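Local coordinates for ULam111 (Flavobacterium sp., PDB 5WUT), which probably hydrolyses the beta-1,3-glucosidic bonds of laminarin, as a laminarinase of glycoside hydrolase family 16 with a beta-jelly-roll fold, at residues K77-Y82 with P199-I204; G83-R88 with Y163-T168; K95-A100 with A220-D225. All blocks are in the same frame, centred on the assembly; numbering follows the deposited sequence.

Interaction 1: K77-Y82 with P199-I204; sequences KKEFQY and PFYFII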
loop_
_atom_site.group_PDB
_atom_site.type_symbol
_atom_site.label_atom_id
_atom_site.label_comp_id
_atom_site.label_asym_id
_atom_site.label_seq_id
_atom_site.Cartn_x
_atom_site.Cartn_y
_atom_site.Cartn_z
ATOM N N LYS A 77 -12.631 24.943 -15.673
ATOM C CA LYS A 77 -12.830 24.144 -16.887
ATOM C C LYS A 77 -13.286 22.708 -16.633
ATOM O O LYS A 77 -14.192 22.214 -17.299
ATOM C CB LYS A 77 -11.544 24.127 -17.701
ATOM C CG LYS A 77 -11.229 25.495 -18.284
ATOM C CD LYS A 77 -9.905 25.519 -19.005
ATOM C CE LYS A 77 -9.783 26.835 -19.761
ATOM N NZ LYS A 77 -8.466 26.908 -20.456
ATOM N N LYS A 78 -12.625 22.032 -15.699
ATOM C CA LYS A 78 -13.061 20.705 -15.271
ATOM C C LYS A 78 -12.975 20.644 -13.754
ATOM O O LYS A 78 -11.883 20.557 -13.188
ATOM C CB LYS A 78 -12.221 19.603 -15.915
ATOM C CG LYS A 78 -12.604 19.295 -17.368
ATOM C CD LYS A 78 -13.954 18.583 -17.424
ATOM C CE LYS A 78 -14.420 18.357 -18.867
ATOM N NZ LYS A 78 -14.898 19.603 -19.520
ATOM N N GLU A 79 -14.122 20.736 -13.098
ATOM C CA GLU A 79 -14.175 20.739 -11.637
ATOM C C GLU A 79 -15.179 19.699 -11.148
ATOM O O GLU A 79 -16.199 19.439 -11.801
ATOM C CB GLU A 79 -14.526 22.133 -11.098
ATOM C CG GLU A 79 -13.566 23.226 -11.592
ATOM C CD GLU A 79 -13.678 24.534 -10.823
ATOM O OE1 GLU A 79 -14.680 24.723 -10.104
ATOM O OE2 GLU A 79 -12.758 25.395 -10.946
ATOM N N PHE A 80 -14.862 19.082 -10.013
ATOM C CA PHE A 80 -15.668 17.996 -9.458
ATOM C C PHE A 80 -15.810 18.085 -7.950
ATOM O O PHE A 80 -14.895 18.513 -7.256
ATOM C CB PHE A 80 -15.055 16.643 -9.846
ATOM C CG PHE A 80 -14.943 16.460 -11.328
ATOM C CD1 PHE A 80 -16.015 15.971 -12.050
ATOM C CD2 PHE A 80 -13.797 16.828 -12.000
ATOM C CE1 PHE A 80 -15.934 15.824 -13.426
ATOM C CE2 PHE A 80 -13.710 16.696 -13.374
ATOM C CZ PHE A 80 -14.789 16.175 -14.081
ATOM N N GLN A 81 -16.976 17.683 -7.451
ATOM C CA GLN A 81 -17.217 17.589 -6.017
ATOM C C GLN A 81 -17.521 16.138 -5.672
ATOM O O GLN A 81 -18.554 15.599 -6.113
ATOM C CB GLN A 81 -18.373 18.486 -5.589
ATOM C CG GLN A 81 -18.639 18.464 -4.095
ATOM C CD GLN A 81 -19.736 19.431 -3.680
ATOM O OE1 GLN A 81 -19.950 20.465 -4.324
ATOM N NE2 GLN A 81 -20.439 19.101 -2.601
ATOM N N TYR A 82 -16.596 15.534 -4.914
ATOM C CA TYR A 82 -16.593 14.132 -4.487
ATOM C C TYR A 82 -16.269 13.189 -5.636
ATOM O O TYR A 82 -16.383 13.538 -6.813
ATOM C CB TYR A 82 -17.940 13.708 -3.846
ATOM C CG TYR A 82 -18.454 14.637 -2.767
ATOM C CD1 TYR A 82 -17.602 15.203 -1.831
ATOM C CD2 TYR A 82 -19.807 14.945 -2.681
ATOM C CE1 TYR A 82 -18.068 16.070 -0.864
ATOM C CE2 TYR A 82 -20.290 15.805 -1.712
ATOM C CZ TYR A 82 -19.427 16.360 -0.800
ATOM O OH TYR A 82 -19.917 17.215 0.158
ATOM N N PRO A 199 -16.848 22.003 -5.333
ATOM C CA PRO A 199 -16.014 21.470 -6.416
ATOM C C PRO A 199 -14.547 21.851 -6.217
ATOM O O PRO A 199 -14.249 22.894 -5.615
ATOM C CB PRO A 199 -16.590 22.136 -7.676
ATOM C CG PRO A 199 -17.971 22.624 -7.265
ATOM C CD PRO A 199 -17.830 22.990 -5.822
ATOM N N PHE A 200 -13.661 20.992 -6.711
ATOM C CA PHE A 200 -12.222 21.240 -6.713
ATOM C C PHE A 200 -11.693 21.100 -8.133
ATOM O O PHE A 200 -12.317 20.435 -8.946
ATOM C CB PHE A 200 -11.506 20.249 -5.778
ATOM C CG PHE A 200 -11.427 20.708 -4.340
ATOM C CD1 PHE A 200 -12.584 20.913 -3.590
ATOM C CD2 PHE A 200 -10.194 20.907 -3.734
ATOM C CE1 PHE A 200 -12.499 21.367 -2.278
ATOM C CE2 PHE A 200 -10.114 21.337 -2.428
ATOM C CZ PHE A 200 -11.268 21.574 -1.705
ATOM N N TYR A 201 -10.565 21.732 -8.442
ATOM C CA TYR A 201 -9.917 21.528 -9.738
ATOM C C TYR A 201 -8.547 20.882 -9.587
ATOM O O TYR A 201 -7.992 20.833 -8.490
ATOM C CB TYR A 201 -9.802 22.847 -10.506
ATOM C CG TYR A 201 -8.965 23.934 -9.862
ATOM C CD1 TYR A 201 -7.601 24.015 -10.106
ATOM C CD2 TYR A 201 -9.551 24.908 -9.060
ATOM C CE1 TYR A 201 -6.823 25.033 -9.560
ATOM C CE2 TYR A 201 -8.784 25.933 -8.503
ATOM C CZ TYR A 201 -7.419 25.984 -8.758
ATOM O OH TYR A 201 -6.630 26.994 -8.232
ATOM N N PHE A 202 -8.029 20.358 -10.695
ATOM C CA PHE A 202 -6.764 19.615 -10.718
ATOM C C PHE A 202 -5.578 20.498 -10.998
ATOM O O PHE A 202 -5.712 21.475 -11.711
ATOM C CB PHE A 202 -6.801 18.518 -11.780
ATOM C CG PHE A 202 -7.840 17.481 -11.529
ATOM C CD1 PHE A 202 -7.696 16.601 -10.470
ATOM C CD2 PHE A 202 -8.950 17.364 -12.353
ATOM C CE1 PHE A 202 -8.657 15.625 -10.231
ATOM C CE2 PHE A 202 -9.918 16.391 -12.117
ATOM C CZ PHE A 202 -9.767 15.517 -11.056
ATOM N N ILE A 203 -4.431 20.133 -10.438
ATOM C CA ILE A 203 -3.147 20.740 -10.807
ATOM C C ILE A 203 -2.144 19.621 -11.032
ATOM O O ILE A 203 -2.088 18.673 -10.242
ATOM C CB ILE A 203 -2.605 21.695 -9.716
ATOM C CG1 ILE A 203 -3.649 22.750 -9.320
ATOM C CG2 ILE A 203 -1.303 22.356 -10.194
ATOM C CD1 ILE A 203 -4.531 22.309 -8.123
ATOM N N ILE A 204 -1.382 19.706 -12.123
ATOM C CA ILE A 204 -0.205 18.856 -12.333
ATOM C C ILE A 204 0.993 19.775 -12.472
ATOM O O ILE A 204 0.957 20.723 -13.260
ATOM C CB ILE A 204 -0.334 17.972 -13.587
ATOM C CG1 ILE A 204 -1.530 17.042 -13.464
ATOM C CG2 ILE A 204 0.933 17.146 -13.802
ATOM C CD1 ILE A 204 -1.821 16.242 -14.756
#
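Tyr201 and Glu79 are brought alongside each other by different first torsions. In Tyr201 the ring sits between the backbone N and the carbonyl carbon (chi1 62°), whereas CG of Glu79 stands anti to its own carbonyl carbon and the chain runs on extended. The two side chains point the same way, carboxylate and ring planes only 20° apart, and Glu79 OE2 comes to 3.8 Å from Tyr201 CD2. The carboxylate is fixed by partners beyond this pair: OE1 bonds to the hydroxyl of Ser106 and OE2 to the amide of Gly76.

Between the backbones, Phe80 and Phe200 form an antiparallel hydrogen-bonded pair. Phe80 N reaches Phe200 O at 3.1 Å in the carbonyl plane; the return bond, Phe200 N to Phe80 O, is shorter at 2.8 Å, with its donor 40° out of the plane of the Phe80 carbonyl. Each oxygen also receives a CA-H contact, Phe80 O from Pro199 and Phe200 O from Glu79. The Phe80 ring, on the sheet face away from Glu79, meets Phe202 obliquely, Phe80 CD2 to Phe202 CE2 at 3.9 Å, and Ile231 and Val233 of strand 224-234 cover Phe202 further. At the other end Gln81 OE1 lies 3.6 Å from Pro199 CD.

The hydroxyl of Thr74 bonds to both Lys78 O and Phe202 N. The weakly bonded end of strand 66-80, held to the start of strand 200-208 by two backbone bonds, is part of the antiparallel pairing of these strands in the beta-jelly-roll fold of family 16 hydrolases.

Interaction 2: G83-R88 with Y163-T168; sequences GYIEAR and YAIDWT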
loop_
_atom_site.group_PDB
_atom_site.type_symbol
_atom_site.label_atom_id
_atom_site.label_comp_id
_atom_site.label_asym_id
_atom_site.label_seq_id
_atom_site.Cartn_x
_atom_site.Cartn_y
_atom_site.Cartn_z
ATOM N N GLY A 83 -15.858 11.980 -5.276
ATOM C CA GLY A 83 -15.619 10.950 -6.263
ATOM C C GLY A 83 -14.419 10.092 -5.938
ATOM O O GLY A 83 -13.705 10.338 -4.969
ATOM N N TYR A 84 -14.216 9.063 -6.744
ATOM C CA TYR A 84 -12.976 8.316 -6.708
ATOM C C TYR A 84 -12.139 8.867 -7.846
ATOM O O TYR A 84 -12.519 8.765 -9.010
ATOM C CB TYR A 84 -13.196 6.804 -6.853
ATOM C CG TYR A 84 -11.941 6.013 -6.495
ATOM C CD1 TYR A 84 -10.968 5.736 -7.450
ATOM C CD2 TYR A 84 -11.734 5.561 -5.189
ATOM C CE1 TYR A 84 -9.809 5.023 -7.108
ATOM C CE2 TYR A 84 -10.599 4.839 -4.845
ATOM C CZ TYR A 84 -9.641 4.581 -5.805
ATOM O OH TYR A 84 -8.510 3.881 -5.437
ATOM N N ILE A 85 -11.009 9.465 -7.502
ATOM C CA ILE A 85 -10.194 10.181 -8.476
ATOM C C ILE A 85 -8.825 9.500 -8.523
ATOM O O ILE A 85 -8.188 9.330 -7.496
ATOM C CB ILE A 85 -10.082 11.664 -8.112
ATOM C CG1 ILE A 85 -11.443 12.358 -8.257
ATOM C CG2 ILE A 85 -9.015 12.348 -8.954
ATOM C CD1 ILE A 85 -11.518 13.697 -7.595
ATOM N N GLU A 86 -8.399 9.073 -9.707
ATOM C CA GLU A 86 -7.181 8.254 -9.841
ATOM C C GLU A 86 -6.269 8.746 -10.950
ATOM O O GLU A 86 -6.743 9.033 -12.055
ATOM C CB GLU A 86 -7.577 6.790 -10.110
ATOM C CG GLU A 86 -6.414 5.813 -10.308
ATOM C CD GLU A 86 -6.931 4.424 -10.696
ATOM O OE1 GLU A 86 -7.362 3.662 -9.800
ATOM O OE2 GLU A 86 -6.944 4.108 -11.906
ATOM N N ALA A 87 -4.970 8.837 -10.657
ATOM C CA ALA A 87 -3.973 9.160 -11.667
ATOM C C ALA A 87 -2.961 8.039 -11.767
ATOM O O ALA A 87 -2.655 7.375 -10.779
ATOM C CB ALA A 87 -3.259 10.482 -11.345
ATOM N N ARG A 88 -2.463 7.803 -12.973
ATOM C CA ARG A 88 -1.408 6.828 -13.193
ATOM C C ARG A 88 -0.199 7.600 -13.677
ATOM O O ARG A 88 -0.293 8.347 -14.654
ATOM C CB ARG A 88 -1.850 5.768 -14.208
ATOM C CG ARG A 88 -0.792 4.733 -14.496
ATOM C CD ARG A 88 -1.332 3.595 -15.347
ATOM N NE ARG A 88 -0.331 2.545 -15.474
ATOM C CZ ARG A 88 0.490 2.399 -16.511
ATOM N NH1 ARG A 88 0.442 3.233 -17.528
ATOM N NH2 ARG A 88 1.368 1.410 -16.519
ATOM N N TYR A 163 -2.163 6.684 -8.004
ATOM C CA TYR A 163 -2.359 7.605 -6.895
ATOM C C TYR A 163 -3.804 8.028 -6.907
ATOM O O TYR A 163 -4.264 8.510 -7.930
ATOM C CB TYR A 163 -1.433 8.819 -7.031
ATOM C CG TYR A 163 0.032 8.476 -7.155
ATOM C CD1 TYR A 163 0.595 8.111 -8.377
ATOM C CD2 TYR A 163 0.875 8.551 -6.048
ATOM C CE1 TYR A 163 1.949 7.801 -8.478
ATOM C CE2 TYR A 163 2.217 8.259 -6.147
ATOM C CZ TYR A 163 2.756 7.884 -7.361
ATOM O OH TYR A 163 4.116 7.588 -7.445
ATOM N N ALA A 164 -4.534 7.822 -5.810
ATOM C CA ALA A 164 -5.966 8.076 -5.849
ATOM C C ALA A 164 -6.531 8.581 -4.533
ATOM O O ALA A 164 -5.911 8.436 -3.479
ATOM C CB ALA A 164 -6.708 6.806 -6.272
ATOM N N ILE A 165 -7.718 9.180 -4.610
ATOM C CA ILE A 165 -8.500 9.501 -3.422
ATOM C C ILE A 165 -9.921 8.988 -3.583
ATOM O O ILE A 165 -10.432 8.901 -4.698
ATOM C CB ILE A 165 -8.558 11.014 -3.121
ATOM C CG1 ILE A 165 -9.065 11.803 -4.332
ATOM C CG2 ILE A 165 -7.190 11.513 -2.702
ATOM C CD1 ILE A 165 -9.337 13.278 -4.029
ATOM N N ASP A 166 -10.543 8.629 -2.468
ATOM C CA ASP A 166 -11.989 8.448 -2.436
ATOM C C ASP A 166 -12.508 9.549 -1.541
ATOM O O ASP A 166 -12.230 9.585 -0.342
ATOM C CB ASP A 166 -12.394 7.065 -1.934
ATOM C CG ASP A 166 -13.870 6.758 -2.217
ATOM O OD1 ASP A 166 -14.450 7.399 -3.114
ATOM O OD2 ASP A 166 -14.431 5.855 -1.579
ATOM N N TRP A 167 -13.249 10.463 -2.146
ATOM C CA TRP A 167 -13.637 11.714 -1.527
ATOM C C TRP A 167 -15.144 11.749 -1.376
ATOM O O TRP A 167 -15.881 11.656 -2.366
ATOM C CB TRP A 167 -13.128 12.863 -2.404
ATOM C CG TRP A 167 -13.622 14.257 -2.116
ATOM C CD1 TRP A 167 -14.159 14.750 -0.952
ATOM C CD2 TRP A 167 -13.601 15.343 -3.037
ATOM N NE1 TRP A 167 -14.481 16.081 -1.104
ATOM C CE2 TRP A 167 -14.147 16.469 -2.377
ATOM C CE3 TRP A 167 -13.183 15.470 -4.368
ATOM C CZ2 TRP A 167 -14.288 17.703 -3.004
ATOM C CZ3 TRP A 167 -13.321 16.693 -4.982
ATOM C CH2 TRP A 167 -13.865 17.794 -4.304
ATOM N N THR A 168 -15.608 11.841 -0.132
ATOM C CA THR A 168 -17.042 11.973 0.145
ATOM C C THR A 168 -17.291 13.147 1.081
ATOM O O THR A 168 -16.363 13.824 1.501
ATOM C CB THR A 168 -17.635 10.697 0.787
ATOM O OG1 THR A 168 -17.126 10.570 2.122
ATOM C CG2 THR A 168 -17.277 9.461 -0.009
#
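The ring of Tyr84 has Ile165 O over one face, 3.6 Å above the plane and offset toward the rim, and Glu86 OE1 of its own strand at its edge; OE2 of that carboxylate bonds to the hydroxyl of Tyr230. CG of Tyr84 is anti to the backbone N (chi1 -167°), which lays the ring across the neighbouring strand: Tyr84 CD2 comes 3.6 Å from Asp166 CB, and Tyr84 OH lies 3.5 Å from the methyl CB of Ala164. Phe175 meets the same ring from strand 172-176. Replacing Tyr84 by an alanine would probably leave Asp166 CB and the Ala164 methyl without their aromatic cover and open a gap beside Phe175.

On the opposite sheet face, Ile85 CD1 approaches the indole of Trp167 at its edge, 4.0 Å from CE3, the two side chains pointing the same way. Ile85 CB also packs on Ile165 CG1 at 3.9 Å.

Between these two faces the strands run antiparallel, 177° apart, and three hydrogen-bonded pairs, Gly83 with Trp167, Ile85 with Ile165 and Ala87 with Tyr163, supply six backbone bonds. Ile165 O accepts from Ile85 N at 2.9 Å and takes a CA-H contact from Tyr84, so its partial negative charge is probably in part offset where it faces the ring. The chemistry thus pairs the polar atoms of these six bonds, and the indole NE1 with Tyr196 O, while Ile85, Ile165 and Trp167 pack on one face.

Interaction 3: K95-A100 with A220-D225; sequences KGIWPA and AIFPQD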
loop_
_atom_site.group_PDB
_atom_site.type_symbol
_atom_site.label_atom_id
_atom_site.label_comp_id
_atom_site.label_asym_id
_atom_site.label_seq_id
_atom_site.Cartn_x
_atom_site.Cartn_y
_atom_site.Cartn_z
ATOM N N LYS A 95 17.740 14.657 -6.370
ATOM C CA LYS A 95 17.633 15.652 -5.318
ATOM C C LYS A 95 17.232 17.025 -5.856
ATOM O O LYS A 95 17.922 17.594 -6.704
ATOM C CB LYS A 95 18.955 15.761 -4.554
ATOM C CG LYS A 95 18.902 16.748 -3.402
ATOM C CD LYS A 95 20.242 16.825 -2.668
ATOM C CE LYS A 95 21.319 17.395 -3.554
ATOM N NZ LYS A 95 22.503 17.864 -2.766
ATOM N N GLY A 96 16.114 17.543 -5.354
ATOM C CA GLY A 96 15.641 18.865 -5.728
ATOM C C GLY A 96 14.349 18.854 -6.527
ATOM O O GLY A 96 13.668 19.864 -6.598
ATOM N N ILE A 97 13.999 17.710 -7.107
ATOM C CA ILE A 97 12.797 17.626 -7.925
ATOM C C ILE A 97 11.545 17.418 -7.053
ATOM O O ILE A 97 11.601 16.758 -6.011
ATOM C CB ILE A 97 12.942 16.484 -8.990
ATOM C CG1 ILE A 97 12.224 16.869 -10.272
ATOM C CG2 ILE A 97 12.537 15.126 -8.452
ATOM C CD1 ILE A 97 12.858 18.057 -10.950
ATOM N N TRP A 98 10.434 18.030 -7.448
ATOM C CA TRP A 98 9.178 17.900 -6.707
ATOM C C TRP A 98 7.962 17.861 -7.639
ATOM O O TRP A 98 7.315 18.899 -7.897
ATOM C CB TRP A 98 9.026 19.042 -5.687
ATOM C CG TRP A 98 7.708 18.998 -4.924
ATOM C CD1 TRP A 98 6.857 17.927 -4.799
ATOM C CD2 TRP A 98 7.100 20.073 -4.203
ATOM N NE1 TRP A 98 5.755 18.280 -4.052
ATOM C CE2 TRP A 98 5.887 19.591 -3.666
ATOM C CE3 TRP A 98 7.460 21.395 -3.964
ATOM C CZ2 TRP A 98 5.028 20.394 -2.910
ATOM C CZ3 TRP A 98 6.614 22.192 -3.202
ATOM C CH2 TRP A 98 5.411 21.688 -2.684
ATOM N N PRO A 99 7.650 16.659 -8.138
ATOM C CA PRO A 99 6.443 16.432 -8.927
ATOM C C PRO A 99 5.204 16.358 -8.046
ATOM O O PRO A 99 5.279 15.901 -6.897
ATOM C CB PRO A 99 6.718 15.089 -9.589
ATOM C CG PRO A 99 7.510 14.349 -8.560
ATOM C CD PRO A 99 8.446 15.425 -8.016
ATOM N N ALA A 100 4.072 16.801 -8.583
ATOM C CA ALA A 100 2.837 16.758 -7.815
ATOM C C ALA A 100 1.604 16.636 -8.694
ATOM O O ALA A 100 1.543 17.190 -9.786
ATOM C CB ALA A 100 2.725 17.993 -6.945
ATOM N N ALA A 220 23.066 17.860 -11.728
ATOM C CA ALA A 220 23.403 16.774 -12.638
ATOM C C ALA A 220 22.167 15.970 -13.054
ATOM O O ALA A 220 22.217 15.216 -14.029
ATOM C CB ALA A 220 24.424 15.849 -12.004
ATOM N N ILE A 221 21.065 16.120 -12.321
ATOM C CA ILE A 221 19.889 15.289 -12.600
ATOM C C ILE A 221 19.134 15.705 -13.864
ATOM O O ILE A 221 18.377 14.919 -14.422
ATOM C CB ILE A 221 18.869 15.273 -11.408
ATOM C CG1 ILE A 221 18.086 16.588 -11.285
ATOM C CG2 ILE A 221 19.558 14.899 -10.104
ATOM C CD1 ILE A 221 17.099 16.603 -10.095
ATOM N N PHE A 222 19.325 16.941 -14.309
ATOM C CA PHE A 222 18.520 17.476 -15.401
ATOM C C PHE A 222 19.026 17.004 -16.755
ATOM O O PHE A 222 20.234 16.905 -16.964
ATOM C CB PHE A 222 18.496 19.001 -15.334
ATOM C CG PHE A 222 17.901 19.521 -14.073
ATOM C CD1 PHE A 222 16.525 19.436 -13.875
ATOM C CD2 PHE A 222 18.694 20.035 -13.063
ATOM C CE1 PHE A 222 15.945 19.896 -12.699
ATOM C CE2 PHE A 222 18.127 20.496 -11.885
ATOM C CZ PHE A 222 16.748 20.417 -11.700
ATOM N N PRO A 223 18.107 16.734 -17.691
ATOM C CA PRO A 223 16.650 16.901 -17.586
ATOM C C PRO A 223 15.935 15.728 -16.907
ATOM O O PRO A 223 16.426 14.609 -16.935
ATOM C CB PRO A 223 16.221 17.020 -19.049
ATOM C CG PRO A 223 17.187 16.150 -19.773
ATOM C CD PRO A 223 18.513 16.329 -19.051
ATOM N N GLN A 224 14.778 16.000 -16.302
ATOM C CA GLN A 224 13.992 14.944 -15.662
ATOM C C GLN A 224 12.560 14.952 -16.161
ATOM O O GLN A 224 11.954 16.016 -16.281
ATOM C CB GLN A 224 14.011 15.117 -14.144
ATOM C CG GLN A 224 15.274 14.599 -13.459
ATOM C CD GLN A 224 15.483 13.102 -13.653
ATOM O OE1 GLN A 224 14.534 12.313 -13.598
ATOM N NE2 GLN A 224 16.726 12.703 -13.880
ATOM N N ASP A 225 12.017 13.757 -16.411
ATOM C CA ASP A 225 10.660 13.599 -16.925
ATOM C C ASP A 225 9.677 13.118 -15.852
ATOM O O ASP A 225 9.952 12.155 -15.124
ATOM C CB ASP A 225 10.619 12.588 -18.072
ATOM C CG ASP A 225 11.252 13.100 -19.354
ATOM O OD1 ASP A 225 11.566 14.300 -19.458
ATOM O OD2 ASP A 225 11.407 12.272 -20.277
#
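Lys95 and Ile221 mark one near approach of the two backbones, their CA atoms 7.6 Å apart, and Ile97 with Gln224 the other at 8.3 Å. No hydrogen bond joins the segments, so the contact rests on side chains. Gly96, at a positive phi of 113°, turns the chain into strand 97-105. On the other side, residues 220-225 pass through a bend and a cis peptide before Pro223, then enter strand 224-234.

The CB of Ile97 is directed toward residues 220-225, and the side chains of Ile97 and Phe222 run past each other in opposite directions, with Ile97 CD1 4.0 Å from Phe222 CE1. Ile221 makes the other touch: its CD1 meets Lys95 O at 3.6 Å, an apolar tip against a backbone carbonyl. With chi1 at 74°, Ile221 CG1 is placed over the centre of the Phe222 ring, 3.8 Å above the plane, so the Ile221 side chain covers one face of the ring of the next residue. Gln224 NE2 links back across the bend, donating to Ile221 O at 2.8 Å nearly in the plane of its own amide, while its OE1 accepts from the amide of Val93.

Ile208 and Ala60 touch both Ile97 and Phe222, which joins this small apolar cluster to strands 200-208 and 55-63. The arrangement belongs to the beta sandwich of the jelly roll, where the segments leading into strands 97-105 and 224-234 pack against each other near the surface.

Overall arrangement
Followed from the N terminus, the chain lays down residues 77-82, 83-88 and 95-100 on three successive strands before any of these contacts is closed. Residues 163-168 return first to close interaction 2, whose loop nests wholly inside that of interaction 1, closed by 199-204. Interaction 3, closed last by 220-225, crosses both. Interactions 1 and 2 touch directly, as where Phe202 CE1 meets Ile85 CG2 at 3.5 Å. Interaction 3 lies across the chain's centre, linked to interaction 1 by neighbouring strands 97-105 and 200-208 and to interaction 2 by 83-90 and 224-234. The contacts join strand 66-80 to 200-208, 83-90 to 161-167, and 97-105 to the approach to 224-234.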